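PDB 6FDF: tRNA (cytosine(38)-C(5))-methyltransferase from Schizosaccharomyces pombe, which methylates carbon 5 of cytosine 38 in the anticodon loop of tRNA(Asp), and less efficiently of tRNA(Glu), using S-adenosyl-L-methionine as methyl donor. Local coordinates for residues Arg10-Glu15 against Ala73-Leu78; Tyr170-Leu175 against Ile325-Glu330; Ser260-Thr265 against Arg273-Leu278. One frame throughout, in Å; residues are numbered along the deposited sequence. Where two conformers were deposited one is given.

Contact 1: residues Arg10-Glu15 against Ala73-Leu78; sequences RLRVLE and AFDCKL
The guanidinium of R12 grips the peptide carbonyls that end helix 68-74. Its NH2 donates to F74 O at 2.8 Å and its NE to D75 O at 2.9 Å; both oxygens lie near the guanidinium plane, while each nitrogen sits above the plane of the carbonyl it donates to. A bend at chi3 (61°) swings NE round to D75 O. The D75 carboxylate adds opposite charge nearby without receiving an N-H.

Backbone bonds form the second group. R12 O accepts K77 N at 2.9 Å and, weakly, L78 N, and L14 N donates to L78 O at 2.9 Å, so V13 and L78 pair as neighbours on parallel strands, and the chain is led from the helix into strand 78-81 of the Rossmann-like sheet.

Apolar contacts flank this ladder. L14 CD1 lies over one face of the F74 ring in a CH-pi contact, 3.9 Å from its centroid, and C76 SG packs 3.7 Å from L14 CB. V13 CG1 and L78 CD2 meet at 3.8 Å, their side chains pointing the same way, and both touch L27 of helix 22-29.

Two N-H groups thus hold carbonyls at a helix C-terminus, where the partial negative charge would suit an arginine.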
ATOM      1  N   ARG A  10      13.164  -8.357 -21.464  1.00 53.95           N
ATOM      2  CA  ARG A  10      12.546  -7.575 -20.402  1.00 49.19           C
ATOM      3  C   ARG A  10      11.545  -8.430 -19.636  1.00 44.46           C
ATOM      4  O   ARG A  10      11.045  -9.431 -20.150  1.00 48.87           O
ATOM      5  CB  ARG A  10      11.868  -6.331 -20.971  1.00 44.36           C
ATOM      6  CG  ARG A  10      12.849  -5.334 -21.580  1.00 51.95           C
ATOM      7  CD  ARG A  10      12.136  -4.156 -22.216  1.00 53.59           C
ATOM      8  NE  ARG A  10      11.444  -3.331 -21.230  1.00 53.70           N
ATOM      9  CZ  ARG A  10      12.030  -2.385 -20.504  1.00 61.57           C
ATOM     10  NH1 ARG A  10      13.329  -2.149 -20.644  1.00 66.76           N
ATOM     11  NH2 ARG A  10      11.322  -1.678 -19.635  1.00 61.86           N
ATOM     12  N   LEU A  11      11.247  -8.021 -18.407  1.00 46.43           N
ATOM     13  CA  LEU A  11      10.413  -8.806 -17.505  1.00 39.79           C
ATOM     14  C   LEU A  11       8.946  -8.452 -17.715  1.00 38.47           C
ATOM     15  O   LEU A  11       8.553  -7.290 -17.550  1.00 39.02           O
ATOM     16  CB  LEU A  11      10.824  -8.557 -16.054  1.00 38.85           C
ATOM     17  CG  LEU A  11      10.055  -9.307 -14.963  1.00 35.85           C
ATOM     18  CD1 LEU A  11      10.352 -10.793 -15.031  1.00 37.46           C
ATOM     19  CD2 LEU A  11      10.399  -8.752 -13.590  1.00 37.64           C
ATOM     20  N   ARG A  12       8.134  -9.453 -18.058  1.00 38.12           N
ATOM     21  CA  ARG A  12       6.694  -9.253 -18.182  1.00 33.29           C
ATOM     22  C   ARG A  12       6.058  -9.399 -16.803  1.00 31.06           C
ATOM     23  O   ARG A  12       6.231 -10.430 -16.143  1.00 31.48           O
ATOM     24  CB  ARG A  12       6.095 -10.252 -19.172  1.00 33.33           C
ATOM     25  CG  ARG A  12       6.613 -10.088 -20.605  1.00 35.81           C
ATOM     26  CD  ARG A  12       6.134 -11.231 -21.510  1.00 37.66           C
ATOM     27  NE  ARG A  12       4.675 -11.319 -21.624  1.00 38.14           N
ATOM     28  CZ  ARG A  12       3.939 -10.595 -22.467  1.00 42.41           C
ATOM     29  NH1 ARG A  12       4.510  -9.699 -23.267  1.00 36.94           N
ATOM     30  NH2 ARG A  12       2.622 -10.759 -22.508  1.00 42.24           N
ATOM     31  N   VAL A  13       5.317  -8.375 -16.378  1.00 31.22           N
ATOM     32  CA  VAL A  13       4.744  -8.301 -15.036  1.00 31.43           C
ATOM     33  C   VAL A  13       3.228  -8.228 -15.127  1.00 28.69           C
ATOM     34  O   VAL A  13       2.679  -7.471 -15.936  1.00 31.55           O
ATOM     35  CB  VAL A  13       5.288  -7.086 -14.261  1.00 29.67           C
ATOM     36  CG1 VAL A  13       4.740  -7.081 -12.833  1.00 30.95           C
ATOM     37  CG2 VAL A  13       6.804  -7.087 -14.262  1.00 29.15           C
ATOM     38  N   LEU A  14       2.551  -9.004 -14.282  1.00 28.11           N
ATOM     39  CA  LEU A  14       1.102  -8.923 -14.120  1.00 30.07           C
ATOM     40  C   LEU A  14       0.817  -8.282 -12.767  1.00 28.63           C
ATOM     41  O   LEU A  14       1.259  -8.791 -11.734  1.00 29.16           O
ATOM     42  CB  LEU A  14       0.467 -10.310 -14.210  1.00 30.11           C
ATOM     43  CG  LEU A  14      -1.041 -10.405 -13.986  1.00 31.65           C
ATOM     44  CD1 LEU A  14      -1.794  -9.653 -15.083  1.00 32.05           C
ATOM     45  CD2 LEU A  14      -1.466 -11.863 -13.921  1.00 33.76           C
ATOM     46  N   GLU A  15       0.075  -7.181 -12.773  1.00 28.52           N
ATOM     47  CA  GLU A  15      -0.127  -6.361 -11.576  1.00 26.72           C
ATOM     48  C   GLU A  15      -1.588  -6.507 -11.143  1.00 28.66           C
ATOM     49  O   GLU A  15      -2.465  -5.785 -11.616  1.00 30.57           O
ATOM     50  CB  GLU A  15       0.260  -4.911 -11.882  1.00 29.87           C
ATOM     51  CG  GLU A  15       0.262  -3.952 -10.710  1.00 29.89           C
ATOM     52  CD  GLU A  15       0.691  -2.555 -11.126  1.00 31.46           C
ATOM     53  OE1 GLU A  15       0.728  -1.661 -10.252  1.00 30.67           O
ATOM     54  OE2 GLU A  15       0.992  -2.350 -12.327  1.00 35.60           O
ATOM     55  N   ALA A  73      -2.385 -16.290 -21.448  1.00 36.96           N
ATOM     56  CA  ALA A  73      -2.289 -15.189 -22.399  1.00 36.02           C
ATOM     57  C   ALA A  73      -1.444 -14.042 -21.852  1.00 35.59           C
ATOM     58  O   ALA A  73      -0.678 -13.422 -22.600  1.00 35.32           O
ATOM     59  CB  ALA A  73      -3.688 -14.699 -22.768  1.00 38.81           C
ATOM     60  N   PHE A  74      -1.583 -13.729 -20.559  1.00 33.34           N
ATOM     61  CA  PHE A  74      -0.734 -12.704 -19.955  1.00 33.34           C
ATOM     62  C   PHE A  74       0.741 -13.074 -20.064  1.00 36.01           C
ATOM     63  O   PHE A  74       1.588 -12.208 -20.320  1.00 37.01           O
ATOM     64  CB  PHE A  74      -1.112 -12.488 -18.489  1.00 32.77           C
ATOM     65  CG  PHE A  74      -2.455 -11.847 -18.295  1.00 34.60           C
ATOM     66  CD1 PHE A  74      -2.871 -10.814 -19.121  1.00 40.71           C
ATOM     67  CD2 PHE A  74      -3.299 -12.271 -17.282  1.00 36.20           C
ATOM     68  CE1 PHE A  74      -4.111 -10.220 -18.948  1.00 45.22           C
ATOM     69  CE2 PHE A  74      -4.543 -11.683 -17.105  1.00 37.51           C
ATOM     70  CZ  PHE A  74      -4.947 -10.657 -17.937  1.00 41.22           C
ATOM     71  N   ASP A  75       1.069 -14.342 -19.813  1.00 31.77           N
ATOM     72  CA  ASP A  75       2.424 -14.873 -19.966  1.00 33.31           C
ATOM     73  C   ASP A  75       3.448 -14.028 -19.201  1.00 34.66           C
ATOM     74  O   ASP A  75       4.419 -13.514 -19.760  1.00 35.81           O
ATOM     75  CB  ASP A  75       2.794 -14.983 -21.446  1.00 35.52           C
ATOM     76  CG  ASP A  75       4.092 -15.731 -21.669  1.00 38.96           C
ATOM     77  OD1 ASP A  75       4.351 -16.709 -20.935  1.00 41.35           O
ATOM     78  OD2 ASP A  75       4.852 -15.337 -22.577  1.00 43.99           O
ATOM     79  N   CYS A  76       3.217 -13.886 -17.899  1.00 31.49           N
ATOM     80  CA  CYS A  76       4.023 -13.013 -17.058  1.00 33.20           C
ATOM     81  C   CYS A  76       4.897 -13.820 -16.107  1.00 35.06           C
ATOM     82  O   CYS A  76       4.464 -14.835 -15.549  1.00 33.64           O
ATOM     83  CB  CYS A  76       3.138 -12.046 -16.270  1.00 31.84           C
ATOM     84  SG  CYS A  76       2.489 -10.720 -17.304  1.00 33.84           S
ATOM     85  N   LYS A  77       6.130 -13.357 -15.929  1.00 31.51           N
ATOM     86  CA  LYS A  77       7.099 -14.045 -15.095  1.00 31.94           C
ATOM     87  C   LYS A  77       7.107 -13.531 -13.662  1.00 31.42           C
ATOM     88  O   LYS A  77       7.570 -14.242 -12.760  1.00 31.34           O
ATOM     89  CB  LYS A  77       8.484 -13.902 -15.730  1.00 34.41           C
ATOM     90  CG  LYS A  77       9.595 -14.680 -15.058  1.00 42.26           C
ATOM     91  CD  LYS A  77      10.883 -14.586 -15.873  1.00 51.24           C
ATOM     92  CE  LYS A  77      11.004 -15.718 -16.894  1.00 58.04           C
ATOM     93  NZ  LYS A  77       9.823 -15.853 -17.791  1.00 61.17           N
ATOM     94  N   LEU A  78       6.614 -12.318 -13.433  1.00 29.57           N
ATOM     95  CA  LEU A  78       6.385 -11.791 -12.093  1.00 27.54           C
ATOM     96  C   LEU A  78       4.906 -11.463 -11.955  1.00 28.67           C
ATOM     97  O   LEU A  78       4.340 -10.783 -12.817  1.00 28.51           O
ATOM     98  CB  LEU A  78       7.225 -10.532 -11.827  1.00 30.65           C
ATOM     99  CG  LEU A  78       6.807  -9.716 -10.596  1.00 30.92           C
ATOM    100  CD1 LEU A  78       7.043 -10.508  -9.308  1.00 30.13           C
ATOM    101  CD2 LEU A  78       7.534  -8.378 -10.533  1.00 30.25           C
TER

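Contact 2: residues Tyr170-Leu175 against Ile325-Glu330; sequences YGLARL and ISLLLE
R174 reaches from strand 168-175 to two successive carbonyls at the C-terminal end of helix 318-328. NH1 lies 2.7 Å from L327 O, with the oxygen close to the guanidinium plane and the hydrogen bond bent to 137° at the hydrogen, and NE lies 3.1 Å from L328 O in a straighter bond of 155°. The paired bonds would restrict rotation of the guanidinium. Both carbonyls belong to the last two helical residues, L329 being the first to leave helical torsions. The arginine side chain is extended from CG to NE and slides past that of L328 in the opposite direction, CG coming 4.0 Å from L328 CD1. L328 CD1 also rests 3.6 Å from A173 O and 3.9 Å from L172 CB. L172 turns toward the helix, its CD2 lying 4.0 Å from L328 CB and also meeting a methyl of L327, whose side chain it crosses at about a right angle.

The helix thereby packs against one face of the central sheet of the class I methyltransferase fold, on the antiparallel strand between 121-127 and 148-155 that departs from the parallel run. L324, one turn earlier, also touches L172.

Beyond this first shell, a water accepts from R174 NH1 and donates to E330 OE1, linking the arginine to a carboxylate too distant for a salt bridge. A leucine in place of R174 would probably leave the carbonyls of L327 and L328 without these N-H partners and the water without its donor. W181 and F177 make cation-pi contacts with the guanidinium.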
ATOM      1  N   TYR A 170       4.288  -9.128   4.043  1.00 29.63           N
ATOM      2  CA  TYR A 170       4.783  -9.343   2.690  1.00 31.84           C
ATOM      3  C   TYR A 170       5.195 -10.793   2.512  1.00 30.25           C
ATOM      4  O   TYR A 170       5.860 -11.368   3.381  1.00 29.24           O
ATOM      5  CB  TYR A 170       5.984  -8.452   2.375  1.00 33.10           C
ATOM      6  CG  TYR A 170       5.696  -6.983   2.488  1.00 31.13           C
ATOM      7  CD1 TYR A 170       5.243  -6.262   1.397  1.00 31.17           C
ATOM      8  CD2 TYR A 170       5.924  -6.306   3.686  1.00 32.29           C
ATOM      9  CE1 TYR A 170       5.004  -4.903   1.493  1.00 33.16           C
ATOM     10  CE2 TYR A 170       5.679  -4.955   3.791  1.00 33.59           C
ATOM     11  CZ  TYR A 170       5.221  -4.259   2.692  1.00 33.11           C
ATOM     12  OH  TYR A 170       4.971  -2.911   2.790  1.00 33.56           O
ATOM     13  N   GLY A 171       4.796 -11.375   1.384  1.00 32.77           N
ATOM     14  CA  GLY A 171       5.285 -12.675   0.966  1.00 31.10           C
ATOM     15  C   GLY A 171       6.051 -12.559  -0.334  1.00 29.29           C
ATOM     16  O   GLY A 171       5.542 -11.992  -1.306  1.00 29.72           O
ATOM     17  N   LEU A 172       7.289 -13.041  -0.345  1.00 29.37           N
ATOM     18  CA  LEU A 172       8.139 -13.053  -1.532  1.00 28.92           C
ATOM     19  C   LEU A 172       8.406 -14.504  -1.889  1.00 26.14           C
ATOM     20  O   LEU A 172       8.904 -15.263  -1.050  1.00 30.41           O
ATOM     21  CB  LEU A 172       9.460 -12.316  -1.278  1.00 30.40           C
ATOM     22  CG  LEU A 172       9.488 -10.786  -1.356  1.00 32.16           C
ATOM     23  CD1 LEU A 172       8.571 -10.147  -0.326  1.00 37.19           C
ATOM     24  CD2 LEU A 172      10.914 -10.285  -1.176  1.00 32.82           C
ATOM     25  N   ALA A 173       8.091 -14.892  -3.128  1.00 27.14           N
ATOM     26  CA  ALA A 173       8.203 -16.285  -3.549  1.00 30.33           C
ATOM     27  C   ALA A 173       9.036 -16.382  -4.818  1.00 28.92           C
ATOM     28  O   ALA A 173       8.792 -15.643  -5.775  1.00 29.91           O
ATOM     29  CB  ALA A 173       6.817 -16.910  -3.787  1.00 29.08           C
ATOM     30  N   ARG A 174      10.020 -17.283  -4.817  1.00 30.29           N
ATOM     31  CA  ARG A 174      10.804 -17.616  -6.001  1.00 30.73           C
ATOM     32  C   ARG A 174      10.570 -19.074  -6.364  1.00 27.31           C
ATOM     33  O   ARG A 174      10.729 -19.958  -5.515  1.00 32.69           O
ATOM     34  CB  ARG A 174      12.306 -17.401  -5.774  1.00 32.97           C
ATOM     35  CG  ARG A 174      12.732 -15.980  -5.471  1.00 32.88           C
ATOM     36  CD  ARG A 174      14.191 -15.979  -5.079  1.00 32.65           C
ATOM     37  NE  ARG A 174      14.739 -14.634  -4.929  1.00 35.26           N
ATOM     38  CZ  ARG A 174      15.910 -14.373  -4.352  1.00 37.81           C
ATOM     39  NH1 ARG A 174      16.338 -13.119  -4.236  1.00 37.38           N
ATOM     40  NH2 ARG A 174      16.653 -15.369  -3.873  1.00 41.24           N
ATOM     41  N   LEU A 175      10.218 -19.322  -7.625  1.00 29.96           N
ATOM     42  CA  LEU A 175      10.051 -20.688  -8.110  1.00 31.78           C
ATOM     43  C   LEU A 175      11.390 -21.423  -8.150  1.00 34.31           C
ATOM     44  O   LEU A 175      12.392 -20.884  -8.633  1.00 35.36           O
ATOM     45  CB  LEU A 175       9.420 -20.662  -9.501  1.00 31.07           C
ATOM     46  CG  LEU A 175       9.088 -22.008 -10.142  1.00 31.85           C
ATOM     47  CD1 LEU A 175       7.956 -22.707  -9.402  1.00 36.17           C
ATOM     48  CD2 LEU A 175       8.718 -21.790 -11.596  1.00 32.90           C
ATOM     49  N   ILE A 325      11.101  -5.566  -3.981  1.00 28.93           N
ATOM     50  CA  ILE A 325      11.196  -5.968  -5.383  1.00 32.14           C
ATOM     51  C   ILE A 325      12.652  -6.198  -5.769  1.00 31.20           C
ATOM     52  O   ILE A 325      12.982  -7.180  -6.443  1.00 34.99           O
ATOM     53  CB  ILE A 325      10.521  -4.921  -6.288  1.00 33.27           C
ATOM     54  CG1 ILE A 325       9.002  -5.060  -6.209  1.00 32.02           C
ATOM     55  CG2 ILE A 325      10.990  -5.064  -7.737  1.00 34.82           C
ATOM     56  CD1 ILE A 325       8.255  -3.935  -6.898  1.00 39.33           C
ATOM     57  N   SER A 326      13.539  -5.285  -5.362  1.00 33.19           N
ATOM     58  CA  SER A 326      14.966  -5.441  -5.634  1.00 33.51           C
ATOM     59  C   SER A 326      15.494  -6.756  -5.075  1.00 39.29           C
ATOM     60  O   SER A 326      16.232  -7.485  -5.752  1.00 42.68           O
ATOM     61  CB  SER A 326      15.735  -4.266  -5.036  1.00 36.64           C
ATOM     62  OG  SER A 326      15.358  -3.053  -5.657  1.00 44.94           O
ATOM     63  N   LEU A 327      15.134  -7.066  -3.830  1.00 34.60           N
ATOM     64  CA  LEU A 327      15.523  -8.339  -3.228  1.00 38.67           C
ATOM     65  C   LEU A 327      14.948  -9.515  -4.004  1.00 31.18           C
ATOM     66  O   LEU A 327      15.664 -10.463  -4.345  1.00 36.16           O
ATOM     67  CB  LEU A 327      15.063  -8.387  -1.774  1.00 36.88           C
ATOM     68  CG  LEU A 327      15.359  -9.692  -1.038  1.00 40.20           C
ATOM     69  CD1 LEU A 327      16.864  -9.915  -0.956  1.00 42.84           C
ATOM     70  CD2 LEU A 327      14.737  -9.675   0.345  1.00 39.07           C
ATOM     71  N   LEU A 328      13.647  -9.469  -4.289  1.00 31.37           N
ATOM     72  CA  LEU A 328      12.975 -10.599  -4.924  1.00 31.69           C
ATOM     73  C   LEU A 328      13.630 -10.980  -6.248  1.00 34.69           C
ATOM     74  O   LEU A 328      13.838 -12.168  -6.527  1.00 31.31           O
ATOM     75  CB  LEU A 328      11.501 -10.256  -5.136  1.00 29.18           C
ATOM     76  CG  LEU A 328      10.602 -11.298  -5.800  1.00 30.05           C
ATOM     77  CD1 LEU A 328      10.585 -12.589  -4.999  1.00 30.49           C
ATOM     78  CD2 LEU A 328       9.178 -10.744  -5.975  1.00 30.38           C
ATOM     79  N   LEU A 329      13.951  -9.990  -7.076  1.00 31.15           N
ATOM     80  CA  LEU A 329      14.376 -10.238  -8.446  1.00 34.44           C
ATOM     81  C   LEU A 329      15.891 -10.349  -8.609  1.00 34.17           C
ATOM     82  O   LEU A 329      16.370 -10.340  -9.747  1.00 39.86           O
ATOM     83  CB  LEU A 329      13.843  -9.134  -9.363  1.00 32.02           C
ATOM     84  CG  LEU A 329      12.325  -8.955  -9.349  1.00 33.69           C
ATOM     85  CD1 LEU A 329      11.947  -7.748 -10.183  1.00 33.05           C
ATOM     86  CD2 LEU A 329      11.642 -10.217  -9.857  1.00 32.57           C
ATOM     87  N   GLU A 330      16.653 -10.445  -7.518  1.00 34.90           N
ATOM     88  CA  GLU A 330      18.107 -10.572  -7.638  1.00 36.17           C
ATOM     89  C   GLU A 330      18.566 -11.705  -8.555  1.00 40.96           C
ATOM     90  O   GLU A 330      19.521 -11.482  -9.319  1.00 42.76           O
ATOM     91  CB  GLU A 330      18.753 -10.721  -6.251  1.00 37.21           C
ATOM     92  CG  GLU A 330      18.690  -9.440  -5.434  1.00 41.85           C
ATOM     93  CD  GLU A 330      19.522  -9.488  -4.168  1.00 43.85           C
ATOM     94  OE1 GLU A 330      19.896 -10.591  -3.724  1.00 49.23           O
ATOM     95  OE2 GLU A 330      19.806  -8.406  -3.617  1.00 46.58           O
TER
HETATM   96  O   HOH W   1      18.477 -12.622  -2.421  1.00 43.20           O

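Contact 3: residues Ser260-Thr265 against Arg273-Leu278; sequences SDHENT and RMALQL
S260 and L276 are the residues of closest backbone approach, with CA atoms 5.1 Å apart. The segment 260-265 is an irregular loop, whereas 273-276 keep helical torsions without the regular bonds before Q277 takes a positive phi (53°) and turns the chain toward strand 278-279. One backbone bond joins the two: S260 N donates to L276 O at 3.2 Å, approaching from above the carbonyl plane. Next to it, Q277 also bonds through its backbone to M259.

Among the side chains, that of S260 starts toward the other segment. Its OG sits between the backbone N and the carbonyl carbon (chi1 76°), the crowded position, and from there it lies 2.7 Å from H262 ND1, in the plane of the imidazole and at its edge. Either atom of that pair could be the donor. The bond would limit rotation of the imidazole, whose CE1 comes within 3.4 Å of A275 O, again at the ring edge. S260 CB is also 3.4 Å from A275 O, and the amide oxygen OE1 of Q277 also approaches S260 CB.

L276 packs its CD2 methyl against the serine-histidine pair. Although its first bond points away, its branches return: CD2 lies 3.8 Å from S260 OG and 4.0 Å from H262 ND1, and CD1 meets T265 CG2 methyl to methyl at 4.1 Å, the two side chains crossing at about a right angle. T265 OG1 is hydrogen-bonded to Q258 OE1, and F269 of the intervening helix also meets L276.

N264 is the N-cap of helix 265-272, its OD1 accepting from E267 N; the arrangement is a strand-loop-helix-loop-strand connection in which the two loops close on each other, joining antiparallel neighbours 256-258 and 278-279 of the small three-stranded sheet.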
ATOM      1  N   SER A 260       0.123  25.470  14.773  1.00 42.14           N
ATOM      2  CA  SER A 260       0.544  26.483  15.729  1.00 41.68           C
ATOM      3  C   SER A 260       1.848  26.064  16.413  1.00 40.85           C
ATOM      4  O   SER A 260       2.302  24.923  16.307  1.00 44.27           O
ATOM      5  CB  SER A 260      -0.558  26.727  16.757  1.00 43.69           C
ATOM      6  OG  SER A 260      -0.596  25.671  17.704  1.00 45.41           O
ATOM      7  N   ASP A 261       2.446  27.009  17.135  0.59 46.78           N
ATOM      8  CA  ASP A 261       3.747  26.802  17.756  0.59 47.84           C
ATOM      9  C   ASP A 261       3.660  26.346  19.207  0.59 49.88           C
ATOM     10  O   ASP A 261       4.703  26.233  19.861  0.59 50.15           O
ATOM     11  CB  ASP A 261       4.582  28.085  17.676  0.59 52.61           C
ATOM     12  CG  ASP A 261       3.956  29.235  18.436  0.59 57.34           C
ATOM     13  OD1 ASP A 261       2.724  29.415  18.337  0.59 62.02           O
ATOM     14  OD2 ASP A 261       4.696  29.961  19.132  0.59 61.65           O
ATOM     15  N   HIS A 262       2.457  26.100  19.728  1.00 46.85           N
ATOM     16  CA  HIS A 262       2.309  25.703  21.126  1.00 50.66           C
ATOM     17  C   HIS A 262       3.154  24.470  21.427  1.00 50.28           C
ATOM     18  O   HIS A 262       3.059  23.454  20.735  1.00 49.14           O
ATOM     19  CB  HIS A 262       0.841  25.421  21.457  1.00 52.51           C
ATOM     20  CG  HIS A 262      -0.063  26.601  21.279  1.00 44.55           C
ATOM     21  ND1 HIS A 262      -0.681  26.892  20.083  1.00 44.88           N
ATOM     22  CD2 HIS A 262      -0.458  27.561  22.149  1.00 47.51           C
ATOM     23  CE1 HIS A 262      -1.415  27.981  20.221  1.00 41.61           C
ATOM     24  NE2 HIS A 262      -1.298  28.406  21.467  1.00 47.41           N
ATOM     25  N   GLU A 263       3.995  24.569  22.460  0.59 48.96           N
ATOM     26  CA  GLU A 263       4.811  23.424  22.848  0.59 56.28           C
ATOM     27  C   GLU A 263       3.994  22.373  23.590  0.59 57.87           C
ATOM     28  O   GLU A 263       4.203  21.170  23.395  0.59 59.45           O
ATOM     29  CB  GLU A 263       5.996  23.886  23.701  0.59 62.54           C
ATOM     30  CG  GLU A 263       6.903  24.892  23.008  0.59 65.09           C
ATOM     31  CD  GLU A 263       8.089  25.300  23.862  0.59 71.75           C
ATOM     32  OE1 GLU A 263       8.537  24.481  24.691  0.59 77.41           O
ATOM     33  OE2 GLU A 263       8.574  26.440  23.704  0.59 73.89           O
ATOM     34  N   ASN A 264       3.048  22.804  24.426  1.00 52.61           N
ATOM     35  CA  ASN A 264       2.271  21.896  25.271  1.00 53.38           C
ATOM     36  C   ASN A 264       0.906  21.722  24.605  1.00 51.86           C
ATOM     37  O   ASN A 264      -0.032  22.480  24.860  1.00 49.25           O
ATOM     38  CB  ASN A 264       2.144  22.425  26.700  1.00 60.81           C
ATOM     39  CG  ASN A 264       1.600  21.383  27.667  1.00 61.30           C
ATOM     40  OD1 ASN A 264       0.841  20.490  27.283  1.00 58.22           O
ATOM     41  ND2 ASN A 264       1.986  21.496  28.934  1.00 65.33           N
ATOM     42  N   THR A 265       0.809  20.702  23.750  1.00 49.28           N
ATOM     43  CA  THR A 265      -0.380  20.528  22.918  1.00 48.58           C
ATOM     44  C   THR A 265      -1.599  20.179  23.763  1.00 48.34           C
ATOM     45  O   THR A 265      -2.677  20.758  23.573  1.00 43.56           O
ATOM     46  CB  THR A 265      -0.123  19.449  21.869  1.00 45.91           C
ATOM     47  OG1 THR A 265       0.932  19.873  20.998  1.00 46.76           O
ATOM     48  CG2 THR A 265      -1.385  19.166  21.036  1.00 42.45           C
ATOM     49  N   ARG A 273      -8.918  24.530  21.692  1.00 41.27           N
ATOM     50  CA  ARG A 273      -8.421  23.563  20.721  1.00 37.59           C
ATOM     51  C   ARG A 273      -8.386  24.122  19.306  1.00 36.15           C
ATOM     52  O   ARG A 273      -7.648  23.599  18.464  1.00 39.82           O
ATOM     53  CB  ARG A 273      -9.265  22.285  20.767  1.00 39.18           C
ATOM     54  CG  ARG A 273     -10.743  22.496  20.456  1.00 45.99           C
ATOM     55  CD  ARG A 273     -11.588  21.343  20.971  1.00 41.53           C
ATOM     56  NE  ARG A 273     -11.666  21.348  22.429  1.00 42.97           N
ATOM     57  CZ  ARG A 273     -12.164  20.355  23.159  1.00 47.67           C
ATOM     58  NH1 ARG A 273     -12.637  19.261  22.575  1.00 43.58           N
ATOM     59  NH2 ARG A 273     -12.188  20.454  24.481  1.00 52.48           N
ATOM     60  N   MET A 274      -9.153  25.174  19.016  1.00 41.70           N
ATOM     61  CA  MET A 274      -9.090  25.760  17.682  1.00 44.45           C
ATOM     62  C   MET A 274      -7.822  26.575  17.469  1.00 42.55           C
ATOM     63  O   MET A 274      -7.425  26.793  16.320  1.00 42.74           O
ATOM     64  CB  MET A 274     -10.322  26.631  17.419  1.00 46.80           C
ATOM     65  CG  MET A 274     -11.635  25.869  17.480  1.00 43.70           C
ATOM     66  SD  MET A 274     -11.584  24.361  16.499  1.00 48.09           S
ATOM     67  CE  MET A 274     -11.580  25.049  14.847  1.00 40.29           C
ATOM     68  N   ALA A 275      -7.174  27.025  18.544  1.00 38.77           N
ATOM     69  CA  ALA A 275      -5.949  27.804  18.417  1.00 43.21           C
ATOM     70  C   ALA A 275      -4.744  26.948  18.054  1.00 41.07           C
ATOM     71  O   ALA A 275      -3.678  27.496  17.749  1.00 43.57           O
ATOM     72  CB  ALA A 275      -5.666  28.558  19.717  1.00 48.79           C
ATOM     73  N   LEU A 276      -4.886  25.623  18.080  1.00 37.73           N
ATOM     74  CA  LEU A 276      -3.831  24.731  17.627  1.00 37.42           C
ATOM     75  C   LEU A 276      -3.693  24.707  16.113  1.00 39.36           C
ATOM     76  O   LEU A 276      -2.703  24.157  15.615  1.00 38.78           O
ATOM     77  CB  LEU A 276      -4.089  23.310  18.130  1.00 38.28           C
ATOM     78  CG  LEU A 276      -3.892  23.114  19.633  1.00 41.72           C
ATOM     79  CD1 LEU A 276      -4.442  21.762  20.067  1.00 42.33           C
ATOM     80  CD2 LEU A 276      -2.418  23.249  19.995  1.00 40.04           C
ATOM     81  N   GLN A 277      -4.653  25.277  15.381  1.00 36.04           N
ATOM     82  CA  GLN A 277      -4.604  25.330  13.920  1.00 37.56           C
ATOM     83  C   GLN A 277      -4.389  23.935  13.343  1.00 36.21           C
ATOM     84  O   GLN A 277      -3.460  23.684  12.571  1.00 36.28           O
ATOM     85  CB  GLN A 277      -3.519  26.299  13.440  1.00 38.67           C
ATOM     86  CG  GLN A 277      -3.617  27.694  14.029  1.00 43.29           C
ATOM     87  CD  GLN A 277      -2.518  28.609  13.523  1.00 56.46           C
ATOM     88  OE1 GLN A 277      -1.738  29.152  14.304  1.00 70.95           O
ATOM     89  NE2 GLN A 277      -2.445  28.776  12.207  1.00 58.78           N
ATOM     90  N   LEU A 278      -5.269  23.015  13.735  1.00 33.63           N
ATOM     91  CA  LEU A 278      -5.162  21.625  13.318  1.00 32.61           C
ATOM     92  C   LEU A 278      -5.747  21.454  11.926  1.00 34.27           C
ATOM     93  O   LEU A 278      -6.856  21.924  11.650  1.00 32.67           O
ATOM     94  CB  LEU A 278      -5.900  20.726  14.309  1.00 33.32           C
ATOM     95  CG  LEU A 278      -5.349  20.755  15.734  1.00 33.56           C
ATOM     96  CD1 LEU A 278      -6.404  20.290  16.732  1.00 36.02           C
ATOM     97  CD2 LEU A 278      -4.118  19.879  15.824  1.00 36.01           C
TER

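In the fold
From the N terminus, contact 1 closes first, joining the opening strand 11-16 to the end of helix 68-74 and the start of strand 78-81 across a loop of 57 residues. Contact 2 follows in series, spanning 149 residues to bring helix 318-328 onto strand 168-175. Contact 3 falls wholly within that span as a short local closure around helix 265-272. Contacts 1 and 2 reach the same seven-stranded sheet and touch, L11 packing on L329 and L78 on L328, which brings the start of the modelled chain close to its C-terminal helix. Contact 3 belongs to the small sheet, its centre about 45 Å from that of contact 2, across the chain's centre.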